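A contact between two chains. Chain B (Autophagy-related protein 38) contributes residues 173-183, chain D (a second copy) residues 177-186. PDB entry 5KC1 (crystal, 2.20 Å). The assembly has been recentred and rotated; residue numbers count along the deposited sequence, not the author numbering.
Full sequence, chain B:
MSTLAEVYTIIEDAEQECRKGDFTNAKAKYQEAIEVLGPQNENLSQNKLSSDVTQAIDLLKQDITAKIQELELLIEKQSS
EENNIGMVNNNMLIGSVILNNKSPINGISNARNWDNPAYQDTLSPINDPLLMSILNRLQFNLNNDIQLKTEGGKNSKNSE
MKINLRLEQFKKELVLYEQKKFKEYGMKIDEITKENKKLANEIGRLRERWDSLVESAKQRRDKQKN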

# COMPACT_ATOMS: atom_id res chain seq x y z
N GLU B 173 -7.20 -4.41 10.31
CA GLU B 173 -5.77 -4.13 10.10
C GLU B 173 -5.54 -3.44 8.78
O GLU B 173 -4.79 -2.47 8.71
N LEU B 174 -6.22 -3.91 7.73
CA LEU B 174 -6.05 -3.35 6.39
C LEU B 174 -6.56 -1.90 6.32
O LEU B 174 -5.98 -1.05 5.65
N VAL B 175 -7.65 -1.64 7.03
CA VAL B 175 -8.20 -0.29 7.15
C VAL B 175 -7.22 0.65 7.88
O VAL B 175 -7.01 1.79 7.46
N LEU B 176 -6.62 0.18 8.96
CA LEU B 176 -5.61 0.97 9.66
C LEU B 176 -4.39 1.20 8.77
O LEU B 176 -3.82 2.29 8.75
N TYR B 177 -4.01 0.17 8.01
CA TYR B 177 -2.89 0.33 7.08
C TYR B 177 -3.17 1.41 6.04
O TYR B 177 -2.32 2.26 5.77
N GLU B 178 -4.36 1.38 5.46
CA GLU B 178 -4.71 2.32 4.40
C GLU B 178 -4.76 3.76 4.90
O GLU B 178 -4.20 4.65 4.26
N GLN B 179 -5.41 3.99 6.04
CA GLN B 179 -5.42 5.31 6.67
C GLN B 179 -4.00 5.80 6.90
O GLN B 179 -3.65 6.93 6.57
N LYS B 180 -3.17 4.94 7.46
CA LYS B 180 -1.78 5.30 7.70
C LYS B 180 -1.10 5.71 6.41
O LYS B 180 -0.40 6.72 6.35
N LYS B 181 -1.34 4.94 5.35
CA LYS B 181 -0.73 5.21 4.06
C LYS B 181 -1.25 6.52 3.46
O LYS B 181 -0.49 7.28 2.87
N PHE B 182 -2.55 6.77 3.62
CA PHE B 182 -3.14 8.03 3.19
C PHE B 182 -2.43 9.23 3.85
O PHE B 182 -2.11 10.21 3.18
N LYS B 183 -2.19 9.13 5.15
CA LYS B 183 -1.43 10.16 5.87
C LYS B 183 -0.04 10.35 5.28
O LYS B 183 0.36 11.48 5.00
N TYR D 177 -3.52 -4.93 -5.37
CA TYR D 177 -4.67 -4.07 -5.08
C TYR D 177 -4.25 -2.77 -4.39
O TYR D 177 -4.68 -1.69 -4.77
N GLU D 178 -3.40 -2.86 -3.36
CA GLU D 178 -3.01 -1.66 -2.63
C GLU D 178 -2.12 -0.79 -3.51
O GLU D 178 -2.26 0.44 -3.53
N GLN D 179 -1.23 -1.42 -4.26
CA GLN D 179 -0.36 -0.70 -5.18
C GLN D 179 -1.16 0.14 -6.17
O GLN D 179 -0.83 1.30 -6.42
N LYS D 180 -2.22 -0.44 -6.72
CA LYS D 180 -3.06 0.29 -7.67
C LYS D 180 -3.91 1.37 -6.98
O LYS D 180 -4.17 2.42 -7.55
N LYS D 181 -4.35 1.09 -5.76
CA LYS D 181 -5.16 2.04 -5.00
C LYS D 181 -4.46 3.37 -4.76
O LYS D 181 -5.09 4.43 -4.80
N PHE D 182 -3.16 3.32 -4.49
CA PHE D 182 -2.40 4.52 -4.15
C PHE D 182 -1.50 5.00 -5.29
O PHE D 182 -0.62 5.82 -5.07
N LYS D 183 -1.74 4.49 -6.50
CA LYS D 183 -0.87 4.77 -7.64
C LYS D 183 -0.92 6.23 -8.08
O LYS D 183 0.09 6.79 -8.49
N GLU D 184 -2.09 6.85 -8.00
CA GLU D 184 -2.25 8.24 -8.41
C GLU D 184 -1.53 9.20 -7.46
O GLU D 184 -1.08 10.27 -7.88
N TYR D 185 -1.43 8.82 -6.20
CA TYR D 185 -0.68 9.61 -5.23
C TYR D 185 0.81 9.50 -5.50
O TYR D 185 1.55 10.47 -5.37
N GLY D 186 1.24 8.31 -5.90
CA GLY D 186 2.64 8.08 -6.21
C GLY D 186 3.06 8.85 -7.45
O GLY D 186 4.22 9.25 -7.58

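The chain B helix and the first helix of the chain D stretch run in roughly the same direction, at 31°, and the stretches meet in register, Glu178 against Glu178 and Phe182 against Phe182, but Glu178 and Lys181 adopt different rotamers in the two chains, and the Phe182 rings differ in chi2 (-44° in B, -79° in D). In chain B, Phe182(B) leaves its backbone sideways, and its m chi1 (-89°) carries the ring to the partner. Phe182(D), also m (-67°), points toward chain B from a residue that has left helical phi/psi. Its edge meets the face of Phe182(B), with centroids 4.9 Å apart and CE1 of each ring separated by 3.4 Å. The edge of Phe182(B) in turn faces Tyr185(D) (m) in an offset arrangement.

Lys181(B) covers a face of the Phe182(D) ring: its CG lies 3.6 Å from the centroid, almost on the ring normal. With chi2 and chi3 both p, the rest of the chain turns off the ring, and NZ bonds to a residue just outside the stretch. Lys181(D) is instead t through chi3, and its extended chain brings CE to 3.5 Å from OE1 of Glu178(B); NZ, at 4.2 Å from that OE1, is beyond salt-bridge range.

Glu178(B) reaches across with m,t torsions, whereas Glu178(D) folds m,m. Their OE2 atoms approach to 2.7 Å, and where a proton sits between them is left open. Leu174(B) (t,p) lines this pair, its CD1 3.6 Å from OE2 of Glu178(D).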

# COMPACT_ATOMS: atom_id res chain seq x y z
CB GLU B 173 -4.96 -5.42 10.17
CG GLU B 173 -4.98 -6.07 11.54
CD GLU B 173 -4.22 -7.37 11.55
OE1 GLU B 173 -3.65 -7.72 10.49
OE2 GLU B 173 -4.18 -8.03 12.59
CB LEU B 174 -6.76 -4.22 5.35
CG LEU B 174 -6.42 -3.90 3.89
CD1 LEU B 174 -4.94 -4.10 3.63
CD2 LEU B 174 -7.26 -4.75 2.93
CB VAL B 175 -9.56 -0.34 7.89
CG1 VAL B 175 -10.01 1.05 8.33
CG2 VAL B 175 -10.61 -0.99 7.01
CB LEU B 176 -5.22 0.30 10.97
CG LEU B 176 -6.36 0.23 11.99
CD1 LEU B 176 -6.02 -0.69 13.14
CD2 LEU B 176 -6.68 1.64 12.49
CB TYR B 177 -2.58 -0.99 6.35
CG TYR B 177 -1.55 -0.79 5.25
CD1 TYR B 177 -0.20 -0.72 5.56
CD2 TYR B 177 -1.93 -0.62 3.92
CE1 TYR B 177 0.75 -0.51 4.58
CE2 TYR B 177 -0.98 -0.42 2.92
CZ TYR B 177 0.36 -0.36 3.27
OH TYR B 177 1.33 -0.15 2.31
CB GLU B 178 -6.05 1.93 3.77
CG GLU B 178 -5.99 0.64 2.96
CD GLU B 178 -7.26 0.37 2.16
OE1 GLU B 178 -8.30 1.01 2.44
OE2 GLU B 178 -7.22 -0.48 1.24
CB GLN B 179 -6.18 5.29 8.00
CG GLN B 179 -7.67 4.98 7.88
CD GLN B 179 -8.36 4.94 9.23
OE1 GLN B 179 -7.72 5.08 10.27
NE2 GLN B 179 -9.68 4.74 9.22
CB LYS B 180 -1.03 4.13 8.35
CG LYS B 180 0.44 4.42 8.64
CD LYS B 180 1.03 3.37 9.56
CE LYS B 180 2.55 3.52 9.67
NZ LYS B 180 2.97 4.87 10.13
CB LYS B 181 -0.97 4.05 3.11
CG LYS B 181 -0.30 4.21 1.78
CD LYS B 181 1.21 4.23 1.95
CE LYS B 181 1.68 2.97 2.65
NZ LYS B 181 3.16 2.89 2.63
CB PHE B 182 -4.64 8.07 3.52
CG PHE B 182 -5.51 7.52 2.42
CD1 PHE B 182 -5.27 7.85 1.10
CD2 PHE B 182 -6.55 6.66 2.71
CE1 PHE B 182 -6.06 7.34 0.08
CE2 PHE B 182 -7.35 6.15 1.70
CZ PHE B 182 -7.10 6.49 0.39
CB LYS B 183 -1.30 9.80 7.36
CG LYS B 183 -2.61 9.63 8.09
CD LYS B 183 -2.37 9.05 9.48
CE LYS B 183 -3.68 8.62 10.13
NZ LYS B 183 -3.44 7.76 11.32
CB TYR D 177 -5.70 -4.79 -4.21
CG TYR D 177 -6.78 -3.86 -3.76
CD1 TYR D 177 -7.84 -3.56 -4.59
CD2 TYR D 177 -6.73 -3.24 -2.51
CE1 TYR D 177 -8.84 -2.69 -4.21
CE2 TYR D 177 -7.73 -2.36 -2.11
CZ TYR D 177 -8.78 -2.09 -2.97
OH TYR D 177 -9.78 -1.22 -2.62
CB GLU D 178 -2.28 -2.02 -1.33
CG GLU D 178 -3.16 -2.68 -0.27
CD GLU D 178 -4.29 -1.77 0.20
OE1 GLU D 178 -4.12 -0.54 0.19
OE2 GLU D 178 -5.36 -2.30 0.57
CB GLN D 179 0.55 -1.67 -5.94
CG GLN D 179 1.39 -1.02 -7.02
CD GLN D 179 2.63 -0.32 -6.47
OE1 GLN D 179 2.78 -0.15 -5.26
NE2 GLN D 179 3.53 0.08 -7.37
CB LYS D 180 -3.97 -0.67 -8.43
CG LYS D 180 -4.94 0.05 -9.35
CD LYS D 180 -5.76 -0.93 -10.18
CE LYS D 180 -6.62 -0.21 -11.20
NZ LYS D 180 -7.42 -1.16 -12.02
CB LYS D 181 -5.58 1.42 -3.67
CG LYS D 181 -6.28 2.37 -2.72
CD LYS D 181 -6.90 1.61 -1.57
CE LYS D 181 -7.53 2.55 -0.55
NZ LYS D 181 -8.68 3.31 -1.10
CB PHE D 182 -1.54 4.29 -2.90
CG PHE D 182 -2.34 4.08 -1.65
CD1 PHE D 182 -2.89 5.16 -0.98
CD2 PHE D 182 -2.55 2.80 -1.15
CE1 PHE D 182 -3.64 4.97 0.18
CE2 PHE D 182 -3.29 2.61 -0.00
CZ PHE D 182 -3.84 3.69 0.67
CB LYS D 183 -1.23 3.86 -8.82
CG LYS D 183 -0.26 3.96 -9.99
CD LYS D 183 -0.65 3.00 -11.10
CE LYS D 183 0.38 3.00 -12.22
NZ LYS D 183 -0.00 2.10 -13.34
CB GLU D 184 -3.73 8.61 -8.50
CG GLU D 184 -4.49 8.46 -7.19
CD GLU D 184 -5.97 8.72 -7.35
OE1 GLU D 184 -6.70 8.66 -6.34
OE2 GLU D 184 -6.41 8.99 -8.49
CB TYR D 185 -1.00 9.16 -3.80
CG TYR D 185 -2.44 9.37 -3.39
CD1 TYR D 185 -3.41 8.43 -3.71
CD2 TYR D 185 -2.83 10.50 -2.69
CE1 TYR D 185 -4.73 8.61 -3.35
CE2 TYR D 185 -4.14 10.69 -2.32
CZ TYR D 185 -5.09 9.75 -2.66
OH TYR D 185 -6.40 9.94 -2.28